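Side-chain contacts in exopolygalacturonate lyase (Vibrio vulnificus, PDB 5A29), which probably cleaves pectate (polygalacturonate) chains by beta-elimination, as a manganese-binding lyase of polysaccharide lyase family 2: residues A[68-73]-A[78-83]; A[133-138]-A[142-147]; A[551-556]-A[562-567]. One frame throughout, in Å; residues are numbered along the deposited sequence.

Contact 1: A[68-73]-A[78-83]; sequences PVEWIY and TATISN
Glu-70 to Ile-72 and Thr-78 to Ser-82 form a beta hairpin, two antiparallel strands whose axes cross at 141°. Trp-71 and Ala-79 are the hydrogen-bonded pair. Trp-71 N donates to Ala-79 O at 2.8 Å, and Ala-79 N returns a bond to Trp-71 O. Beyond the strand pairing, Ile-81 N donates to Val-69 O at 3.2 Å, and a water joins Val-69 O to Ile-81 O.

Glu-70, Ile-72, Thr-78 and Thr-80 share one face. The Glu-70 chain runs extended across Thr-78, and its OE1 lies 3.6 Å from Thr-78 CB. A second water donates weakly to both Glu-70 OE2 and Thr-80 OG1. Thr-80 OG1 is also hydrogen-bonded to Asp-139. In Thr-80, chi1 of -61° sets OG1 beside the backbone N and sends the methyl CG2 to Pro-68, 3.5 Å from Pro-68 CB, a tight contact. Ile-72 CG1 runs alongside Thr-78 CG2.

Trp-71 and Ala-79 occupy the other face. Ile-81 CD1 lies 4.1 Å from Trp-71 CB, near the ring plane at the edge of the indole. Trp-71 CG stands anti to the backbone N (chi1 -167°), and the ring leads away from the second strand. There NE1 is hydrogen-bonded to Glu-552 O. The Tyr-73 ring lies against the indole, with Trp-71 CD1 over its centre, while its edge reaches Ala-79 CB. The arrangement is that of a two-stranded antiparallel hairpin at the border of a four-stranded sheet.

Contact 2: A[133-138]-A[142-147]; sequences HRFVNL and ELEGPQ. With MN (manganese (II) ion), chain C.
His-133 crosses Gln-147 just before the strands pair. Gln-147 OE1 lies over one face of the imidazole, offset toward its rim and 3.2 Å from His-133 CE1. Asn-150 holds that amide oxygen by a hydrogen bond. His-133 NE2 binds manganese at 2.1 Å, while ND1 is hydrogen-bonded to His-550 O. Glu-154 and His-196 also bind the metal.

Arg-134 bends at chi2 (76°), which brings its guanidinium back over the second strand. Leu-143 CB lies over one face of that group. NE makes a weak bond to Glu-144 O, and NH2 donates to a water at the guanidinium edge.

Phe-135 forms the hydrogen-bonded pair with Glu-144. Phe-135 N donates to Glu-144 O, and Glu-144 N to Phe-135 O at 2.7 Å. A chi1 of 67° tucks the Phe-135 ring over its own backbone, where one face meets Glu-144. Glu-144 CB makes a CH-pi contact over that face, 3.6 Å from the centroid of the Phe-135 ring.

Val-136 meets Leu-143 loosely, with CG2 4.2 Å from Leu-143 CD2. Asn-137 N donates to Glu-142 O at 2.8 Å. Asn-137 ND2 reaches Glu-144 OE2 at 2.9 Å by a nearly straight bond. It arrives from above the carboxylate plane, with the oxygen in its own amide plane. Glu-144 OE1 forms a salt bridge with Arg-77, which helps fix the carboxylate. This is an antiparallel beta hairpin whose first segment begins at a ligand of the manganese site.

Contact 3: A[551-556]-A[562-567]; sequences GEFAGK and TNEIYK
Phe-553 and Glu-564 make the close-packed part of this contact. Glu-564 CB sits over the centre of the phenyl ring in a CH-pi contact, 3.7 Å from the centroid of the Phe-553 ring and 11° off its normal. The glutamate chain passes across the ring face, running against the direction of the phenylalanine side chain. With chi1 at -167° the ring swings away from its own backbone N and toward the short helix. Ile-565 adds a looser touch beside it, crossing the phenylalanine at about a right angle. Its CG1 comes to 4.0 Å from Phe-553 CE2. The ring is buried and also meets Trp-71 edge-to-face.

A tight turn sets Phe-553 and Lys-556, the two residues of the first segment that meet Glu-564, close together. It is a type II' beta turn, closed by Phe-553 N to Lys-556 O at 2.9 Å and by Lys-556 N to Phe-553 O at 2.8 Å. The turn joins strands 552-553 and 556-560 in a tight beta hairpin. Helix 561-564 follows the second strand directly, and its Glu-564 packs back on the first.

The Lys-556 side is more open and is held by charge. Lys-556 itself is exposed, and its bent chain crosses Glu-564 obliquely to form a salt bridge, NZ to Glu-564 OE2 at 3.0 Å. Asn-563 ND2 donates to the same Glu-564 OE2 at 2.6 Å. The two donors approach from opposite faces of the carboxylate plane, so one oxygen is gripped from above and below. The bend of Glu-564 at chi2 (-46°) separates the two roles of the side chain: CB stays on the phenyl ring while the carboxylate turns toward the lysine. This pairing would probably stabilise the charged form of Glu-564.

In the fold
From the N terminus, contact 1 closes the short loop 74-77 between strands 70-72 and 78-82. Contact 2 closes the loop 139-141 between strands 135-137 and 143-144. Contact 3 comes near the C terminus and closes 557-561. The three follow in series and none encloses or crosses another. Contacts 1 and 2 are neighbouring hairpins of one four-stranded antiparallel sheet, joined where strand 78-82 pairs with strand 135-137. Contact 3 ties the C-terminal region to both. The backbone of Ala-554 bonds to that of Ile-72 in contact 1, and that of Glu-552 to Pro-146 in contact 2.

Contact 1: A[68-73]-A[78-83]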
# COMPACT_ATOMS: atom_id res chain seq x y z
N PRO A 68 21.74 3.67 12.69
CA PRO A 68 20.55 2.84 12.32
C PRO A 68 19.69 2.46 13.50
O PRO A 68 20.21 2.23 14.64
CB PRO A 68 21.18 1.59 11.70
CG PRO A 68 22.52 2.02 11.20
CD PRO A 68 23.00 3.03 12.23
N VAL A 69 18.37 2.40 13.27
CA VAL A 69 17.42 2.22 14.36
C VAL A 69 17.43 0.74 14.80
O VAL A 69 17.95 -0.12 14.08
CB VAL A 69 16.01 2.67 13.99
CG1 VAL A 69 15.93 4.18 13.78
CG2 VAL A 69 15.52 1.86 12.77
N GLU A 70 16.89 0.49 16.00
CA GLU A 70 16.98 -0.82 16.62
C GLU A 70 15.62 -1.35 17.07
O GLU A 70 14.83 -0.63 17.63
CB GLU A 70 17.87 -0.71 17.90
CG GLU A 70 19.31 -0.46 17.56
CD GLU A 70 20.18 -0.26 18.81
OE1 GLU A 70 19.66 0.04 19.90
OE2 GLU A 70 21.39 -0.44 18.67
N TRP A 71 15.39 -2.65 16.86
CA TRP A 71 14.28 -3.31 17.59
C TRP A 71 14.78 -3.60 19.01
O TRP A 71 15.91 -4.09 19.14
CB TRP A 71 13.92 -4.67 16.92
CG TRP A 71 12.61 -5.20 17.46
CD1 TRP A 71 12.44 -6.10 18.46
CD2 TRP A 71 11.28 -4.82 17.03
NE1 TRP A 71 11.08 -6.29 18.71
CE2 TRP A 71 10.35 -5.53 17.83
CE3 TRP A 71 10.79 -3.94 16.03
CZ2 TRP A 71 8.98 -5.42 17.68
CZ3 TRP A 71 9.39 -3.83 15.86
CH2 TRP A 71 8.51 -4.58 16.67
N ILE A 72 13.97 -3.29 20.02
CA ILE A 72 14.28 -3.64 21.40
C ILE A 72 13.38 -4.79 21.85
O ILE A 72 12.16 -4.62 21.94
CB ILE A 72 14.06 -2.45 22.32
CG1 ILE A 72 15.02 -1.32 21.91
CG2 ILE A 72 14.33 -2.85 23.80
CD1 ILE A 72 14.67 -0.00 22.58
N TYR A 73 13.97 -5.94 22.14
CA TYR A 73 13.20 -7.08 22.67
C TYR A 73 12.78 -6.98 24.14
O TYR A 73 13.33 -6.18 24.88
CB TYR A 73 13.98 -8.36 22.46
CG TYR A 73 14.07 -8.72 21.02
CD1 TYR A 73 13.07 -9.50 20.43
CD2 TYR A 73 15.15 -8.32 20.25
CE1 TYR A 73 13.18 -9.90 19.11
CE2 TYR A 73 15.24 -8.69 18.91
CZ TYR A 73 14.22 -9.45 18.35
OH TYR A 73 14.29 -9.85 17.05
N THR A 78 18.91 -5.73 21.87
CA THR A 78 18.59 -4.82 20.74
C THR A 78 19.14 -5.42 19.46
O THR A 78 20.18 -6.11 19.48
CB THR A 78 19.14 -3.40 20.90
OG1 THR A 78 20.56 -3.47 21.00
CG2 THR A 78 18.54 -2.70 22.11
N ALA A 79 18.38 -5.26 18.37
CA ALA A 79 18.87 -5.71 17.07
C ALA A 79 18.64 -4.59 16.05
O ALA A 79 17.53 -4.09 15.90
CB ALA A 79 18.21 -7.01 16.62
N THR A 80 19.70 -4.22 15.37
CA THR A 80 19.62 -3.20 14.34
C THR A 80 18.84 -3.77 13.15
O THR A 80 19.20 -4.82 12.63
CB THR A 80 21.05 -2.81 13.88
OG1 THR A 80 21.73 -2.28 15.04
CG2 THR A 80 20.96 -1.69 12.86
N ILE A 81 17.85 -3.01 12.67
CA ILE A 81 16.86 -3.57 11.68
C ILE A 81 17.32 -3.38 10.26
O ILE A 81 17.61 -2.25 9.84
CB ILE A 81 15.48 -2.87 11.85
CG1 ILE A 81 14.98 -3.11 13.26
CG2 ILE A 81 14.48 -3.41 10.77
CD1 ILE A 81 13.96 -2.12 13.75
N SER A 82 17.44 -4.47 9.50
CA SER A 82 17.43 -4.39 8.03
C SER A 82 16.26 -5.26 7.45
O SER A 82 16.34 -6.49 7.38
CB SER A 82 18.75 -4.91 7.51
OG SER A 82 18.85 -4.85 6.10
N ASN A 83 15.21 -4.60 6.96
CA ASN A 83 14.01 -5.32 6.44
C ASN A 83 13.80 -4.85 5.02
O ASN A 83 13.31 -3.76 4.80
CB ASN A 83 12.82 -4.98 7.35
CG ASN A 83 11.60 -5.88 7.06
OD1 ASN A 83 11.43 -6.33 5.94
ND2 ASN A 83 10.79 -6.11 8.04
O HOH W 1 22.47 1.07 15.43
O HOH W 2 17.90 0.06 11.02
O HOH W 3 21.50 -2.98 18.35

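Contact 2: A[133-138]-A[142-147]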
# COMPACT_ATOMS: atom_id res chain seq x y z
N HIS A 133 7.00 -9.78 10.08
CA HIS A 133 7.39 -10.60 11.27
C HIS A 133 8.72 -11.24 11.03
O HIS A 133 9.06 -12.25 11.69
CB HIS A 133 6.37 -11.74 11.52
CG HIS A 133 5.01 -11.30 11.94
ND1 HIS A 133 4.77 -10.40 12.95
CD2 HIS A 133 3.79 -11.68 11.49
CE1 HIS A 133 3.46 -10.24 13.11
NE2 HIS A 133 2.84 -11.01 12.24
N ARG A 134 9.52 -10.71 10.09
CA ARG A 134 10.88 -11.24 9.92
C ARG A 134 11.82 -10.16 9.34
O ARG A 134 11.48 -9.51 8.37
CB ARG A 134 10.92 -12.42 8.92
CG ARG A 134 12.06 -13.42 9.23
CD ARG A 134 11.63 -14.26 10.43
NE ARG A 134 12.71 -15.00 11.11
CZ ARG A 134 13.17 -16.15 10.67
NH1 ARG A 134 12.72 -16.62 9.50
NH2 ARG A 134 14.10 -16.82 11.35
N PHE A 135 13.06 -10.09 9.84
CA PHE A 135 14.03 -9.18 9.23
C PHE A 135 15.46 -9.67 9.51
O PHE A 135 15.66 -10.63 10.24
CB PHE A 135 13.80 -7.72 9.72
CG PHE A 135 14.08 -7.48 11.19
CD1 PHE A 135 15.38 -7.17 11.64
CD2 PHE A 135 13.05 -7.51 12.13
CE1 PHE A 135 15.66 -6.90 12.99
CE2 PHE A 135 13.31 -7.26 13.49
CZ PHE A 135 14.61 -6.96 13.93
N VAL A 136 16.44 -8.97 8.95
CA VAL A 136 17.87 -9.35 9.11
C VAL A 136 18.55 -8.39 10.12
O VAL A 136 18.33 -7.17 10.07
CB VAL A 136 18.58 -9.32 7.77
CG1 VAL A 136 20.05 -9.79 7.93
CG2 VAL A 136 17.89 -10.30 6.81
N ASN A 137 19.27 -8.94 11.12
CA ASN A 137 20.10 -8.13 12.03
C ASN A 137 21.21 -7.46 11.20
O ASN A 137 22.05 -8.14 10.60
CB ASN A 137 20.72 -9.02 13.16
CG ASN A 137 21.33 -8.19 14.28
OD1 ASN A 137 22.14 -7.29 14.04
ND2 ASN A 137 20.89 -8.43 15.51
N LEU A 138 21.21 -6.11 11.12
CA LEU A 138 22.17 -5.43 10.20
C LEU A 138 23.67 -5.65 10.64
O LEU A 138 24.61 -5.71 9.80
CB LEU A 138 21.88 -3.90 10.16
CG LEU A 138 22.67 -3.08 9.12
CD1 LEU A 138 22.24 -3.30 7.68
CD2 LEU A 138 22.55 -1.58 9.43
N GLU A 142 22.30 -12.28 11.40
CA GLU A 142 21.38 -13.31 11.87
C GLU A 142 19.95 -12.90 11.48
O GLU A 142 19.65 -11.69 11.42
CB GLU A 142 21.49 -13.40 13.38
CG GLU A 142 22.83 -13.97 13.85
CD GLU A 142 23.13 -13.62 15.30
OE1 GLU A 142 22.79 -12.49 15.76
OE2 GLU A 142 23.72 -14.48 15.98
N LEU A 143 19.06 -13.88 11.28
CA LEU A 143 17.62 -13.60 11.16
C LEU A 143 17.02 -13.17 12.47
O LEU A 143 17.42 -13.69 13.53
CB LEU A 143 16.85 -14.81 10.64
CG LEU A 143 17.48 -15.31 9.36
CD1 LEU A 143 16.66 -16.51 8.90
CD2 LEU A 143 17.61 -14.23 8.28
N GLU A 144 16.06 -12.25 12.41
CA GLU A 144 15.37 -11.82 13.60
C GLU A 144 13.89 -12.09 13.47
O GLU A 144 13.35 -11.97 12.37
CB GLU A 144 15.60 -10.30 13.85
CG GLU A 144 17.09 -9.96 14.10
CD GLU A 144 17.56 -10.38 15.49
OE1 GLU A 144 16.70 -10.56 16.41
OE2 GLU A 144 18.79 -10.46 15.67
N GLY A 145 13.24 -12.38 14.60
CA GLY A 145 11.79 -12.66 14.67
C GLY A 145 11.25 -11.76 15.76
O GLY A 145 11.33 -12.10 16.94
N PRO A 146 10.74 -10.57 15.40
CA PRO A 146 10.27 -9.58 16.39
C PRO A 146 9.13 -10.12 17.25
O PRO A 146 8.89 -9.63 18.38
CB PRO A 146 9.73 -8.42 15.52
CG PRO A 146 9.57 -9.01 14.14
CD PRO A 146 10.62 -10.08 14.01
N GLN A 147 8.43 -11.11 16.70
CA GLN A 147 7.30 -11.73 17.38
C GLN A 147 7.68 -13.16 17.78
O GLN A 147 7.77 -14.05 16.90
CB GLN A 147 6.04 -11.79 16.48
CG GLN A 147 4.80 -12.19 17.26
CD GLN A 147 3.57 -11.74 16.54
OE1 GLN A 147 3.22 -12.31 15.49
NE2 GLN A 147 2.92 -10.69 17.06
MN MN C . 0.79 -10.96 11.71
O HOH W 4 8.69 -12.90 14.33
O HOH W 5 14.52 -15.37 13.86
O HOH W 6 0.84 -8.72 12.02

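Contact 3: A[551-556]-A[562-567]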
# COMPACT_ATOMS: atom_id res chain seq x y z
N GLY A 551 5.63 -7.00 16.44
CA GLY A 551 6.03 -8.05 17.43
C GLY A 551 6.02 -7.44 18.81
O GLY A 551 5.25 -6.49 19.08
N GLU A 552 6.86 -7.97 19.71
CA GLU A 552 6.93 -7.43 21.08
C GLU A 552 8.12 -6.45 21.14
O GLU A 552 9.25 -6.82 20.81
CB GLU A 552 7.15 -8.56 22.14
CG GLU A 552 6.00 -9.58 22.26
CD GLU A 552 6.05 -10.74 21.24
OE1 GLU A 552 7.15 -11.28 20.90
OE2 GLU A 552 4.95 -11.14 20.77
N PHE A 553 7.85 -5.24 21.57
CA PHE A 553 8.88 -4.20 21.60
C PHE A 553 9.05 -3.79 23.04
O PHE A 553 8.14 -3.24 23.60
CB PHE A 553 8.41 -2.98 20.77
CG PHE A 553 9.53 -1.99 20.46
CD1 PHE A 553 9.90 -1.03 21.41
CD2 PHE A 553 10.25 -2.09 19.28
CE1 PHE A 553 10.96 -0.15 21.16
CE2 PHE A 553 11.31 -1.21 19.02
CZ PHE A 553 11.66 -0.24 19.97
N ALA A 554 10.21 -4.06 23.65
CA ALA A 554 10.42 -3.69 25.08
C ALA A 554 9.24 -4.17 25.92
O ALA A 554 8.87 -5.35 25.87
CB ALA A 554 10.57 -2.20 25.24
N GLY A 555 8.62 -3.23 26.62
CA GLY A 555 7.50 -3.52 27.54
C GLY A 555 6.17 -3.84 26.86
O GLY A 555 5.22 -4.20 27.55
N LYS A 556 6.10 -3.73 25.52
CA LYS A 556 4.81 -3.65 24.85
C LYS A 556 4.59 -4.88 23.99
O LYS A 556 5.34 -5.14 23.09
CB LYS A 556 4.73 -2.38 23.99
CG LYS A 556 3.32 -1.88 23.87
CD LYS A 556 3.07 -1.40 22.46
CE LYS A 556 2.21 -0.17 22.46
NZ LYS A 556 3.00 0.95 23.04
N THR A 562 6.25 1.41 13.36
CA THR A 562 5.55 2.62 12.97
C THR A 562 5.35 3.55 14.14
O THR A 562 5.52 4.73 14.02
CB THR A 562 4.14 2.22 12.43
OG1 THR A 562 4.35 1.13 11.51
CG2 THR A 562 3.53 3.35 11.62
N ASN A 563 4.98 3.00 15.30
CA ASN A 563 4.78 3.82 16.46
C ASN A 563 6.03 3.80 17.34
O ASN A 563 6.53 4.86 17.69
CB ASN A 563 3.62 3.28 17.27
CG ASN A 563 3.33 4.16 18.45
OD1 ASN A 563 2.93 5.32 18.29
ND2 ASN A 563 3.56 3.64 19.65
N GLU A 564 6.52 2.62 17.69
CA GLU A 564 7.57 2.47 18.73
C GLU A 564 8.88 3.09 18.28
O GLU A 564 9.71 3.47 19.14
CB GLU A 564 7.83 0.99 19.09
CG GLU A 564 6.56 0.30 19.65
CD GLU A 564 5.83 1.12 20.72
OE1 GLU A 564 6.44 1.47 21.75
OE2 GLU A 564 4.65 1.46 20.54
N ILE A 565 9.12 3.12 16.97
CA ILE A 565 10.29 3.78 16.41
C ILE A 565 9.97 5.13 15.72
O ILE A 565 10.44 6.19 16.15
CB ILE A 565 11.08 2.87 15.48
CG1 ILE A 565 11.57 1.64 16.27
CG2 ILE A 565 12.19 3.64 14.75
CD1 ILE A 565 12.22 0.54 15.46
N TYR A 566 9.12 5.10 14.69
CA TYR A 566 9.03 6.22 13.78
C TYR A 566 8.17 7.36 14.26
O TYR A 566 8.17 8.44 13.61
CB TYR A 566 8.64 5.76 12.33
CG TYR A 566 9.70 4.83 11.79
CD1 TYR A 566 10.96 5.32 11.41
CD2 TYR A 566 9.50 3.46 11.76
CE1 TYR A 566 11.93 4.49 10.91
CE2 TYR A 566 10.46 2.61 11.28
CZ TYR A 566 11.68 3.15 10.89
OH TYR A 566 12.65 2.33 10.41
N LYS A 567 7.49 7.19 15.40
CA LYS A 567 6.76 8.31 16.01
C LYS A 567 7.42 8.86 17.30
O LYS A 567 6.90 9.79 17.89
CB LYS A 567 5.28 7.96 16.33
CG LYS A 567 4.42 7.76 15.09
CD LYS A 567 3.00 7.51 15.52
CE LYS A 567 2.14 7.51 14.31
NZ LYS A 567 0.73 7.33 14.75